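Local coordinates for protein alpha-fucosidase GH29 (Fusarium graminearum, PDB 4PSR) that hydrolyses alpha-L-fucosides as a family 29 glycoside hydrolase, probably including fucose alpha-1,6-linked to the reducing-end N-acetylglucosamine of glycoprotein glycans, at residues Glu46-Pro49 with Arg50-Glu54; Gly452-Ala455 with Gly456-Val459; Thr551-Gly555 with Phe556-Gly560; Val350-Glu353 with Glu354-Lys357; Glu251-Ala254 with Tyr255-Arg259. All coordinates share one frame; numbering follows the deposited sequence.

Contact 1: Glu46-Pro49 with Arg50-Glu54; sequences EWYP and RNMYE. With FUL (beta-L-fucopyranose), chain M.
Trp47 O is gripped by two backbone amides at the start of the short helix 48-51, which lies in the long excursion between the first two strands of the TIM barrel. Asn51 N lies in the carbonyl plane, 3.0 Å from Trp47 O, with an N-H...O angle of 166°. Arg50 N is 2.9 Å from the same Trp47 O, but its angle of 128° makes that bond weak. Met52 N repeats the i-to-i+4 pattern on Tyr48 O, and Asn51-Glu54 then forms a type I beta turn.

The indole of Trp47 and the extended chain of Arg50 run side by side, with Arg50 CD meeting Trp47 CE3 obliquely at 3.5 Å. The guanidinium plane stands 85° from the ring, and NH1 is held by Gln181 and Phe179. The pyrrole edge of the indole serves the sugar: Trp47 NE1 donates to fucose O2 at 2.9 Å and more weakly to O3. Fucose O3 in turn donates to Glu46 OE2 at 2.7 Å. Glu46 and Trp47, just ahead of the helix, thus line one side of the fucose site, which His34, His126, His127, Asp226 and Lys272 complete with further hydrogen bonds.

Tyr48, whose hydroxyl is bonded to His63, receives Met52 CB over one face, 4.2 Å from the ring centroid; Met52 SD adds an oblique Met-aromatic contact. Beyond it, Pro49 O, buried without a hydrogen-bond partner, faces the edge of the Tyr53 ring, 3.2 Å from Tyr53 CD2.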
# COMPACT_ATOMS: atom_id res chain seq x y z
N GLU A 46 -5.98 -1.78 18.17
CA GLU A 46 -6.76 -2.89 17.66
C GLU A 46 -6.28 -4.26 18.14
O GLU A 46 -6.98 -5.24 17.94
CB GLU A 46 -6.82 -2.85 16.12
CG GLU A 46 -5.53 -3.24 15.40
CD GLU A 46 -4.36 -2.27 15.52
OE1 GLU A 46 -4.54 -1.09 15.86
OE2 GLU A 46 -3.22 -2.74 15.24
N TRP A 47 -5.09 -4.33 18.76
CA TRP A 47 -4.63 -5.58 19.41
C TRP A 47 -5.20 -5.75 20.82
O TRP A 47 -4.87 -6.72 21.48
CB TRP A 47 -3.10 -5.71 19.40
CG TRP A 47 -2.53 -6.17 18.08
CD1 TRP A 47 -3.02 -5.93 16.82
CD2 TRP A 47 -1.37 -7.00 17.90
NE1 TRP A 47 -2.23 -6.56 15.88
CE2 TRP A 47 -1.21 -7.23 16.52
CE3 TRP A 47 -0.43 -7.56 18.78
CZ2 TRP A 47 -0.17 -8.01 16.00
CZ3 TRP A 47 0.60 -8.34 18.26
CH2 TRP A 47 0.72 -8.56 16.89
N TYR A 48 -6.06 -4.85 21.27
CA TYR A 48 -6.67 -4.99 22.61
C TYR A 48 -7.24 -6.39 22.88
O TYR A 48 -7.04 -6.90 23.98
CB TYR A 48 -7.75 -3.95 22.83
CG TYR A 48 -8.29 -3.92 24.25
CD1 TYR A 48 -7.73 -3.07 25.19
CD2 TYR A 48 -9.37 -4.69 24.63
CE1 TYR A 48 -8.21 -3.03 26.50
CE2 TYR A 48 -9.85 -4.66 25.91
CZ TYR A 48 -9.28 -3.80 26.84
OH TYR A 48 -9.78 -3.74 28.13
N PRO A 49 -7.92 -7.03 21.91
CA PRO A 49 -8.46 -8.36 22.21
C PRO A 49 -7.39 -9.37 22.62
O PRO A 49 -7.71 -10.30 23.39
CB PRO A 49 -9.12 -8.78 20.89
CG PRO A 49 -9.39 -7.49 20.15
CD PRO A 49 -8.29 -6.56 20.56
N ARG A 50 -6.19 -9.25 22.06
CA ARG A 50 -5.06 -10.11 22.43
C ARG A 50 -4.45 -9.66 23.76
O ARG A 50 -4.24 -10.48 24.68
CB ARG A 50 -4.00 -10.02 21.34
CG ARG A 50 -2.54 -10.31 21.78
CD ARG A 50 -1.63 -10.29 20.56
NE ARG A 50 -0.21 -10.51 20.87
CZ ARG A 50 0.32 -11.71 21.05
NH1 ARG A 50 -0.44 -12.79 21.04
NH2 ARG A 50 1.62 -11.83 21.26
N ASN A 51 -4.16 -8.37 23.88
CA ASN A 51 -3.39 -7.89 25.03
C ASN A 51 -4.19 -7.79 26.33
O ASN A 51 -3.59 -7.77 27.40
CB ASN A 51 -2.71 -6.55 24.71
CG ASN A 51 -1.72 -6.65 23.58
OD1 ASN A 51 -1.91 -6.05 22.52
ND2 ASN A 51 -0.63 -7.40 23.78
N MET A 52 -5.52 -7.74 26.27
CA MET A 52 -6.33 -7.71 27.48
C MET A 52 -6.07 -8.95 28.34
O MET A 52 -6.32 -8.93 29.55
CB MET A 52 -7.83 -7.59 27.15
CG MET A 52 -8.39 -8.73 26.30
SD MET A 52 -10.19 -8.72 26.16
CE MET A 52 -10.66 -9.56 27.68
N TYR A 53 -5.61 -10.03 27.72
CA TYR A 53 -5.31 -11.28 28.43
C TYR A 53 -3.84 -11.42 28.82
O TYR A 53 -3.49 -12.34 29.55
CB TYR A 53 -5.65 -12.46 27.55
CG TYR A 53 -7.09 -12.66 27.14
CD1 TYR A 53 -8.00 -13.24 28.00
CD2 TYR A 53 -7.52 -12.33 25.85
CE1 TYR A 53 -9.31 -13.48 27.61
CE2 TYR A 53 -8.82 -12.59 25.45
CZ TYR A 53 -9.71 -13.16 26.33
OH TYR A 53 -11.02 -13.43 25.92
N GLU A 54 -2.98 -10.57 28.29
CA GLU A 54 -1.53 -10.76 28.44
C GLU A 54 -1.13 -10.57 29.91
O GLU A 54 -1.52 -9.61 30.53
CB GLU A 54 -0.77 -9.75 27.58
CG GLU A 54 0.74 -9.93 27.57
CD GLU A 54 1.43 -8.87 26.77
OE1 GLU A 54 0.74 -7.97 26.23
OE2 GLU A 54 2.68 -8.93 26.66
C1 FUL M . -0.61 -5.64 11.05
C2 FUL M . -1.71 -5.97 12.04
O2 FUL M . -1.25 -6.80 13.11
C3 FUL M . -2.20 -4.64 12.57
O3 FUL M . -3.18 -4.88 13.56
C4 FUL M . -2.76 -3.87 11.40
O4 FUL M . -3.89 -4.55 10.88
C5 FUL M . -1.68 -3.71 10.34
C6 FUL M . -2.18 -3.01 9.09
O5 FUL M . -1.13 -4.96 9.93
O1 FUL M . -0.05 -6.84 10.59

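Contact 2: Gly452-Ala455 with Gly456-Val459; sequences GDKA and GDYV
Asp457 reaches back over the turn with its carboxylate, OD2 lying 3.4 Å from Lys454 N in a weak hydrogen bond. Two waters extend this grip. One accepts from Asp453 N and donates to Asp457 OD2; the other donates to both Ala455 O and Asp457 OD1, its oxygen 2.8 Å from each. Lys454 CG rests 3.5 Å from Asp457 OD2, while Lys454 NZ stays 5.3 Å from Asp457 OD1, too far for a salt bridge though near enough perhaps to ease the negative charge.

Behind these contacts stands a type II beta turn from Lys454 to Asp457, closed by Asp457 N to Lys454 O at 3.0 Å. Gly456 occupies its third position at a phi of 101°, where a CB would run into Ala455 O. Next to the turn, Gly452 N donates to Asp457 O at 2.9 Å, approaching 51° out of the carbonyl plane. With CG beside its own backbone N, Asp457 turns its carboxylate over the Lys454 backbone.

The segments form the connection of a beta hairpin: strand 445-451 leads in and edge strand 458-460 leaves antiparallel to it, Val459 pairing with Leu450. Gly452 O is bonded to Arg368 of helix 353-369, Asp453 OD1 binds Ala480 N, and Tyr458 OH reaches Glu371.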
# COMPACT_ATOMS: atom_id res chain seq x y z
N GLY A 452 -1.89 24.85 -12.43
CA GLY A 452 -2.52 25.99 -11.80
C GLY A 452 -3.59 25.69 -10.77
O GLY A 452 -3.59 24.63 -10.16
N ASP A 453 -4.52 26.61 -10.58
CA ASP A 453 -5.44 26.57 -9.46
C ASP A 453 -6.47 25.49 -9.58
O ASP A 453 -6.96 24.99 -8.57
CB ASP A 453 -6.17 27.92 -9.32
CG ASP A 453 -5.28 29.05 -8.89
OD1 ASP A 453 -4.05 28.88 -8.77
OD2 ASP A 453 -5.83 30.17 -8.71
N LYS A 454 -6.86 25.16 -10.81
CA LYS A 454 -7.81 24.09 -11.05
C LYS A 454 -7.26 23.18 -12.15
O LYS A 454 -6.52 23.63 -13.02
CB LYS A 454 -9.23 24.59 -11.35
CG LYS A 454 -9.50 25.05 -12.75
CD LYS A 454 -11.01 25.11 -13.02
CE LYS A 454 -11.27 25.65 -14.42
NZ LYS A 454 -12.47 25.06 -15.06
N ALA A 455 -7.59 21.91 -12.07
CA ALA A 455 -7.17 20.94 -13.08
C ALA A 455 -7.46 21.43 -14.49
O ALA A 455 -8.60 21.82 -14.80
CB ALA A 455 -7.86 19.58 -12.81
N GLY A 456 -6.43 21.39 -15.32
CA GLY A 456 -6.52 21.84 -16.70
C GLY A 456 -5.93 23.23 -16.92
O GLY A 456 -5.80 23.67 -18.06
N ASP A 457 -5.58 23.92 -15.83
CA ASP A 457 -4.89 25.20 -15.91
C ASP A 457 -3.41 24.97 -15.91
O ASP A 457 -2.90 24.22 -15.06
CB ASP A 457 -5.18 26.06 -14.69
CG ASP A 457 -6.59 26.58 -14.63
OD1 ASP A 457 -7.40 26.43 -15.58
OD2 ASP A 457 -6.88 27.17 -13.55
N TYR A 458 -2.71 25.63 -16.82
CA TYR A 458 -1.26 25.59 -16.92
C TYR A 458 -0.71 26.98 -17.08
O TYR A 458 -1.15 27.74 -17.93
CB TYR A 458 -0.80 24.76 -18.09
CG TYR A 458 -1.36 23.39 -18.06
CD1 TYR A 458 -0.83 22.41 -17.21
CD2 TYR A 458 -2.41 23.03 -18.88
CE1 TYR A 458 -1.35 21.14 -17.20
CE2 TYR A 458 -2.93 21.76 -18.87
CZ TYR A 458 -2.39 20.82 -18.02
OH TYR A 458 -2.93 19.55 -18.04
N VAL A 459 0.28 27.29 -16.26
CA VAL A 459 0.95 28.59 -16.30
C VAL A 459 2.35 28.32 -16.83
O VAL A 459 3.11 27.60 -16.21
CB VAL A 459 0.96 29.26 -14.92
CG1 VAL A 459 1.65 30.61 -14.98
CG2 VAL A 459 -0.47 29.42 -14.39
O HOH W 1 -4.53 28.74 -12.35
O HOH W 2 -8.99 24.19 -16.21

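Contact 3: Thr551-Gly555 with Phe556-Gly560; sequences TLFSG and FRFTG. With NAG (2-acetamido-2-deoxy-beta-D-glucopyranose), chain C; NAG (2-acetamido-2-deoxy-beta-D-glucopyranose), chain B.
An aromatic ring packed against a folded-back loop defines this contact, in the hairpin connection between the antiparallel strands 548-553 and 562-565. Phe558 CA sits over one face of the Phe553 ring, 3.9 Å from its centroid and 19° off the normal, a CH-pi contact. The Phe558 ring adds its edge, Phe553 CD1 lying 4.2 Å from Phe558 CD1. Phe558 has positive phi and psi, a left-handed conformation that turns the chain here. Gly555 N then closes the loop on Thr559 O at 3.0 Å, the donor standing above the carbonyl plane. At the outer end, Gly560 CA comes within 3.4 Å of Ser554 OG. Ser579 OG pins the loop from strand 579-584 by bonding both Gly555 O and Phe558 N.

Arg557 carries the part of the loop that meets the glycan. A bend at its third torsion sets the guanidinium between the Phe556 ring edge on one face and C3 of the inner N-acetylglucosamine (chain B) on the other. Arg557 NH1 points in plane at the acetamide oxygen O7 of the next N-acetylglucosamine (chain C), 3.0 Å away at 151°, while NE forms a salt bridge to Asp525. Phe558 CE2 approaches O6 of the chain C sugar at 3.5 Å.

Charge, hydrogen bonding and flat-face packing thus meet on one guanidinium, consistent with Arg557 holding the core of an attached glycan against this domain.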
# COMPACT_ATOMS: atom_id res chain seq x y z
N THR A 551 27.98 -5.39 -12.64
CA THR A 551 28.21 -6.80 -12.89
C THR A 551 27.00 -7.36 -13.61
O THR A 551 25.87 -7.27 -13.11
CB THR A 551 28.48 -7.53 -11.57
OG1 THR A 551 29.57 -6.88 -10.91
CG2 THR A 551 28.83 -8.97 -11.79
N LEU A 552 27.23 -7.88 -14.82
CA LEU A 552 26.17 -8.43 -15.65
C LEU A 552 26.12 -9.91 -15.43
O LEU A 552 27.17 -10.56 -15.43
CB LEU A 552 26.46 -8.21 -17.14
CG LEU A 552 26.78 -6.80 -17.59
CD1 LEU A 552 27.04 -6.76 -19.10
CD2 LEU A 552 25.65 -5.91 -17.24
N PHE A 553 24.92 -10.46 -15.25
CA PHE A 553 24.72 -11.89 -15.10
C PHE A 553 23.88 -12.44 -16.24
O PHE A 553 22.92 -11.80 -16.66
CB PHE A 553 23.98 -12.20 -13.79
CG PHE A 553 24.80 -12.01 -12.57
CD1 PHE A 553 24.90 -10.77 -11.97
CD2 PHE A 553 25.46 -13.08 -11.99
CE1 PHE A 553 25.65 -10.60 -10.82
CE2 PHE A 553 26.21 -12.91 -10.85
CZ PHE A 553 26.31 -11.67 -10.27
N SER A 554 24.17 -13.66 -16.69
CA SER A 554 23.34 -14.26 -17.74
C SER A 554 21.96 -14.70 -17.25
O SER A 554 20.99 -14.70 -18.01
CB SER A 554 24.06 -15.46 -18.38
OG SER A 554 24.48 -16.41 -17.42
N GLY A 555 21.88 -15.08 -15.98
CA GLY A 555 20.67 -15.62 -15.42
C GLY A 555 19.64 -14.56 -15.07
O GLY A 555 19.95 -13.36 -15.01
N PHE A 556 18.43 -15.04 -14.83
CA PHE A 556 17.22 -14.26 -14.50
C PHE A 556 17.42 -13.47 -13.20
O PHE A 556 16.93 -12.33 -13.07
CB PHE A 556 16.09 -15.32 -14.38
CG PHE A 556 14.71 -14.80 -14.01
CD1 PHE A 556 13.86 -14.27 -14.97
CD2 PHE A 556 14.22 -14.99 -12.73
CE1 PHE A 556 12.56 -13.84 -14.63
CE2 PHE A 556 12.93 -14.58 -12.38
CZ PHE A 556 12.09 -14.02 -13.33
N ARG A 557 18.17 -14.03 -12.26
CA ARG A 557 18.27 -13.47 -10.92
C ARG A 557 19.65 -13.75 -10.29
O ARG A 557 19.76 -14.52 -9.33
CB ARG A 557 17.13 -14.02 -10.07
CG ARG A 557 16.75 -13.18 -8.86
CD ARG A 557 15.38 -13.58 -8.32
NE ARG A 557 14.25 -12.92 -8.99
CZ ARG A 557 13.06 -13.47 -9.21
NH1 ARG A 557 12.80 -14.73 -8.87
NH2 ARG A 557 12.10 -12.77 -9.81
N PHE A 558 20.69 -13.18 -10.90
CA PHE A 558 22.04 -13.17 -10.34
C PHE A 558 22.71 -14.54 -10.24
O PHE A 558 23.42 -14.82 -9.29
CB PHE A 558 22.05 -12.42 -8.99
CG PHE A 558 21.11 -11.25 -8.98
CD1 PHE A 558 21.37 -10.13 -9.77
CD2 PHE A 558 19.92 -11.30 -8.26
CE1 PHE A 558 20.49 -9.05 -9.81
CE2 PHE A 558 19.03 -10.23 -8.31
CZ PHE A 558 19.31 -9.11 -9.11
N THR A 559 22.48 -15.35 -11.27
CA THR A 559 23.14 -16.65 -11.45
C THR A 559 23.79 -16.68 -12.84
O THR A 559 23.60 -15.76 -13.65
CB THR A 559 22.14 -17.82 -11.32
OG1 THR A 559 21.14 -17.71 -12.32
CG2 THR A 559 21.48 -17.83 -9.94
N GLY A 560 24.55 -17.74 -13.12
CA GLY A 560 25.12 -17.94 -14.43
C GLY A 560 26.44 -17.21 -14.60
O GLY A 560 27.07 -16.83 -13.62
C1 NAG C . 14.65 -14.49 -4.75
C2 NAG C . 15.39 -15.69 -5.32
C3 NAG C . 16.71 -15.86 -4.60
C4 NAG C . 17.51 -14.56 -4.65
C5 NAG C . 16.66 -13.43 -4.11
C6 NAG C . 17.35 -12.09 -4.17
C7 NAG C . 14.03 -17.48 -6.29
C8 NAG C . 13.25 -18.73 -6.03
N2 NAG C . 14.60 -16.90 -5.23
O3 NAG C . 17.44 -16.92 -5.21
O4 NAG C . 18.65 -14.71 -3.81
O5 NAG C . 15.46 -13.33 -4.89
O6 NAG C . 17.75 -11.80 -5.50
O7 NAG C . 14.13 -17.00 -7.42
C1 NAG B . 9.92 -12.32 -5.69
C2 NAG B . 11.05 -11.46 -5.20
C3 NAG B . 12.37 -12.12 -5.57
C4 NAG B . 12.42 -13.56 -5.04
C5 NAG B . 11.16 -14.32 -5.47
C6 NAG B . 11.06 -15.70 -4.87
C7 NAG B . 11.00 -9.01 -4.99
C8 NAG B . 10.87 -7.72 -5.72
N2 NAG B . 10.96 -10.11 -5.75
O3 NAG B . 13.43 -11.36 -5.00
O4 NAG B . 13.52 -14.27 -5.60
O5 NAG B . 9.99 -13.59 -5.06
O6 NAG B . 10.91 -15.63 -3.47
O7 NAG B . 11.12 -9.06 -3.77

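Contact 4: Val350-Glu353 with Glu354-Lys357; sequences VLPE and EQIK
Leu351 and Ile356 close the tight side of a helix start: Leu351 CD2 lies 3.8 Å from Ile356 CG1, a pairing of the residue before the N-cap with the fourth residue of the helix that fits a hydrophobic staple. Pro352 holds the N-cap position of helix 353-369. Its carbonyl takes two amides, Ile356 N in the carbonyl plane at 3.1 Å from Pro352 O with an angle of 167°, and Gln355 N at 3.0 Å from Pro352 O in a weak bond bent to 127°. Lys357 N follows on Glu353 O. Ile356 CD1 presses to 3.4 Å from Leu351 O, a purely van der Waals approach.

The same tight side includes Gln355, lying alongside the proline ring with NE2 3.5 Å from Pro352 CD. Its chain runs extended beyond CG, which carries the amide to fixed partners: OE1 accepts from Ser344 N and NE2 binds Tyr319 OH. Both ends of a buried amide are therefore satisfied and its rotation is set.

The solvent side is looser. Glu353 bends at its second torsion (-64°) so that OE2 passes 3.6 Å from Ile356 CD1, a polar group resting on a methyl. Glu354 likewise curls back, OE1 reaching 3.7 Å from Pro352 CB. Two acidic residues in the first turn would probably be favoured by the helix dipole. Lys357 leads away to a salt bridge with Asp361.

On the outside of the barrel, Leu351 packs on Ile343 of the last strand, 337-343, and on Ile108, while Ile356 meets Ile111; helix 353-369 thus leans on helix 105-114.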
# COMPACT_ATOMS: atom_id res chain seq x y z
N VAL A 350 -18.94 6.87 14.38
CA VAL A 350 -18.65 8.25 14.02
C VAL A 350 -17.21 8.41 13.55
O VAL A 350 -16.29 7.88 14.20
CB VAL A 350 -18.85 9.14 15.23
CG1 VAL A 350 -18.28 10.53 15.01
CG2 VAL A 350 -20.36 9.20 15.56
N LEU A 351 -17.00 9.08 12.43
CA LEU A 351 -15.66 9.42 11.97
C LEU A 351 -15.25 10.79 12.53
O LEU A 351 -15.86 11.81 12.19
CB LEU A 351 -15.62 9.43 10.42
CG LEU A 351 -14.25 9.67 9.79
CD1 LEU A 351 -13.30 8.54 10.18
CD2 LEU A 351 -14.35 9.72 8.27
N PRO A 352 -14.20 10.83 13.37
CA PRO A 352 -13.84 12.12 14.00
C PRO A 352 -13.50 13.24 13.03
O PRO A 352 -12.93 12.99 11.95
CB PRO A 352 -12.62 11.75 14.83
CG PRO A 352 -12.86 10.31 15.24
CD PRO A 352 -13.48 9.71 14.00
N GLU A 353 -13.87 14.48 13.38
CA GLU A 353 -13.67 15.60 12.48
C GLU A 353 -12.21 15.81 12.06
O GLU A 353 -11.95 16.22 10.94
CB GLU A 353 -14.26 16.91 13.06
CG GLU A 353 -15.82 16.96 13.06
CD GLU A 353 -16.48 16.94 11.65
OE1 GLU A 353 -15.92 17.49 10.67
OE2 GLU A 353 -17.60 16.37 11.55
N GLU A 354 -11.25 15.50 12.91
CA GLU A 354 -9.85 15.68 12.52
C GLU A 354 -9.50 14.78 11.33
O GLU A 354 -8.71 15.14 10.45
CB GLU A 354 -8.90 15.39 13.68
CG GLU A 354 -9.13 16.25 14.93
CD GLU A 354 -9.93 15.52 16.02
OE1 GLU A 354 -10.99 14.90 15.74
OE2 GLU A 354 -9.48 15.56 17.19
N GLN A 355 -10.07 13.59 11.31
CA GLN A 355 -9.82 12.67 10.21
C GLN A 355 -10.52 13.13 8.94
O GLN A 355 -9.97 13.02 7.84
CB GLN A 355 -10.26 11.27 10.61
CG GLN A 355 -9.40 10.67 11.72
CD GLN A 355 -9.80 9.24 12.02
OE1 GLN A 355 -9.83 8.40 11.11
NE2 GLN A 355 -10.15 8.96 13.27
N ILE A 356 -11.75 13.60 9.10
CA ILE A 356 -12.49 14.18 7.97
C ILE A 356 -11.68 15.31 7.32
O ILE A 356 -11.55 15.38 6.09
CB ILE A 356 -13.89 14.67 8.42
CG1 ILE A 356 -14.73 13.47 8.89
CG2 ILE A 356 -14.59 15.40 7.28
CD1 ILE A 356 -16.09 13.83 9.46
N LYS A 357 -11.12 16.19 8.14
CA LYS A 357 -10.31 17.28 7.60
C LYS A 357 -9.09 16.78 6.79
O LYS A 357 -8.80 17.30 5.72
CB LYS A 357 -9.87 18.22 8.72
CG LYS A 357 -8.77 19.21 8.38
CD LYS A 357 -9.19 20.27 7.36
CE LYS A 357 -8.25 21.48 7.43
NZ LYS A 357 -6.84 21.10 7.79

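Contact 5: Glu251-Ala254 with Tyr255-Arg259; sequences EFLA and YYFNR
Tyr256 N to Phe252 O, 2.9 Å at 172°, is the straightest of four i-to-i+4 backbone bonds joining these segments of helix 246-263, which links strands 222-225 and 268-272 of the TIM barrel. Glu251 O, Leu253 O and Ala254 O likewise receive Tyr255, Phe257 and Asn258 N.

Aromatic packing follows the same spacing. Phe252 and Tyr256 lie side by side, both with CG anti to the backbone N, their planes 20° apart. The centroids are 5.9 Å apart and the rings slide past each other, so they barely overlap; contact is at Phe252 CZ to Tyr256 CD2, 4.1 Å. Both rings rest on Ile223 of strand 222-225. Phe252 stacks on His211, and Tyr256 OH is bonded to Pro220 O.

Apolar contact joins Leu253 CD2 to Phe257 CZ at 3.8 Å. Phe257 also stacks on His17, a sodium ligand, which places it in the second shell of that metal site.

Polar ends are tied to separate neighbours. Tyr255 OH is bonded to Asp216 and weakly receives Arg259 NH2, while Asn258 OD1 holds Tyr7 N. At the Phe257 ring, Leu253 O sits over one face, offset toward the rim and 3.1 Å from Phe257 CG.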
# COMPACT_ATOMS: atom_id res chain seq x y z
N GLU A 251 -5.75 -23.17 -2.67
CA GLU A 251 -7.16 -23.29 -3.01
C GLU A 251 -7.83 -21.89 -3.01
O GLU A 251 -8.67 -21.60 -3.85
CB GLU A 251 -7.85 -24.25 -2.03
CG GLU A 251 -7.50 -25.72 -2.34
CD GLU A 251 -7.88 -26.69 -1.25
OE1 GLU A 251 -8.41 -26.29 -0.21
OE2 GLU A 251 -7.63 -27.91 -1.45
N PHE A 252 -7.44 -21.04 -2.05
CA PHE A 252 -7.90 -19.64 -2.06
C PHE A 252 -7.51 -18.92 -3.35
O PHE A 252 -8.37 -18.28 -4.01
CB PHE A 252 -7.35 -18.85 -0.87
CG PHE A 252 -7.50 -17.37 -1.06
CD1 PHE A 252 -8.76 -16.76 -1.03
CD2 PHE A 252 -6.39 -16.59 -1.35
CE1 PHE A 252 -8.89 -15.39 -1.26
CE2 PHE A 252 -6.51 -15.22 -1.57
CZ PHE A 252 -7.76 -14.62 -1.53
N LEU A 253 -6.22 -18.97 -3.73
CA LEU A 253 -5.75 -18.27 -4.91
C LEU A 253 -6.51 -18.74 -6.15
O LEU A 253 -7.00 -17.94 -6.95
CB LEU A 253 -4.22 -18.46 -5.07
CG LEU A 253 -3.37 -17.82 -3.98
CD1 LEU A 253 -1.91 -18.27 -4.09
CD2 LEU A 253 -3.47 -16.28 -4.06
N ALA A 254 -6.59 -20.06 -6.34
CA ALA A 254 -7.32 -20.58 -7.50
C ALA A 254 -8.80 -20.18 -7.49
O ALA A 254 -9.34 -19.77 -8.52
CB ALA A 254 -7.17 -22.11 -7.63
N TYR A 255 -9.44 -20.26 -6.32
CA TYR A 255 -10.86 -19.92 -6.23
C TYR A 255 -11.12 -18.46 -6.58
O TYR A 255 -11.97 -18.15 -7.41
CB TYR A 255 -11.41 -20.26 -4.86
CG TYR A 255 -12.92 -20.22 -4.76
CD1 TYR A 255 -13.67 -21.37 -4.91
CD2 TYR A 255 -13.60 -19.03 -4.50
CE1 TYR A 255 -15.04 -21.36 -4.81
CE2 TYR A 255 -14.97 -19.01 -4.39
CZ TYR A 255 -15.68 -20.20 -4.55
OH TYR A 255 -17.06 -20.21 -4.44
N TYR A 256 -10.34 -17.57 -5.99
CA TYR A 256 -10.51 -16.15 -6.24
C TYR A 256 -10.17 -15.79 -7.69
O TYR A 256 -10.93 -15.05 -8.33
CB TYR A 256 -9.64 -15.36 -5.27
CG TYR A 256 -9.83 -13.85 -5.33
CD1 TYR A 256 -11.08 -13.27 -5.55
CD2 TYR A 256 -8.75 -12.99 -5.12
CE1 TYR A 256 -11.25 -11.88 -5.54
CE2 TYR A 256 -8.91 -11.60 -5.12
CZ TYR A 256 -10.16 -11.06 -5.33
OH TYR A 256 -10.29 -9.68 -5.31
N PHE A 257 -9.05 -16.30 -8.22
CA PHE A 257 -8.67 -15.97 -9.59
C PHE A 257 -9.68 -16.55 -10.59
O PHE A 257 -9.99 -15.92 -11.61
CB PHE A 257 -7.24 -16.44 -9.89
CG PHE A 257 -6.17 -15.81 -9.04
CD1 PHE A 257 -6.40 -14.63 -8.33
CD2 PHE A 257 -4.91 -16.39 -8.96
CE1 PHE A 257 -5.40 -14.08 -7.56
CE2 PHE A 257 -3.91 -15.85 -8.16
CZ PHE A 257 -4.15 -14.66 -7.48
N ASN A 258 -10.26 -17.71 -10.29
CA ASN A 258 -11.33 -18.25 -11.14
C ASN A 258 -12.60 -17.41 -11.07
O ASN A 258 -13.25 -17.18 -12.08
CB ASN A 258 -11.64 -19.70 -10.79
CG ASN A 258 -10.61 -20.66 -11.32
OD1 ASN A 258 -10.01 -20.41 -12.36
ND2 ASN A 258 -10.41 -21.77 -10.61
N ARG A 259 -12.97 -16.96 -9.88
CA ARG A 259 -14.14 -16.11 -9.76
C ARG A 259 -13.92 -14.81 -10.53
O ARG A 259 -14.84 -14.31 -11.17
CB ARG A 259 -14.49 -15.81 -8.30
CG ARG A 259 -15.08 -16.99 -7.54
CD ARG A 259 -16.29 -17.58 -8.23
NE ARG A 259 -17.13 -18.31 -7.29
CZ ARG A 259 -18.00 -19.27 -7.63
NH1 ARG A 259 -18.15 -19.62 -8.91
NH2 ARG A 259 -18.71 -19.87 -6.69

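Overall arrangement
Contacts 1, 4 and 5 belong to the TIM-barrel part, contact 2 to the six-stranded sheet that follows and contact 3 to a later antiparallel sheet. Contact 1 alone touches the bound fucose. Gln355 of contact 4 has its side chain about 14 Å from that sugar, with contacts 1 and 4 about 12 Å apart at their nearest atoms. Contact 5 packs behind the barrel wall, its Phe257 side chain about 8 Å from the sodium ion. Helix 353-369 begins in contact 4 and offers Arg368 to contact 2, although contacts 2 and 4 themselves stay about 16 Å apart at their nearest atoms. Contact 3 faces glycan, its nearest atoms about 16 Å from contact 5 but about 37 Å from contacts 2 and 4.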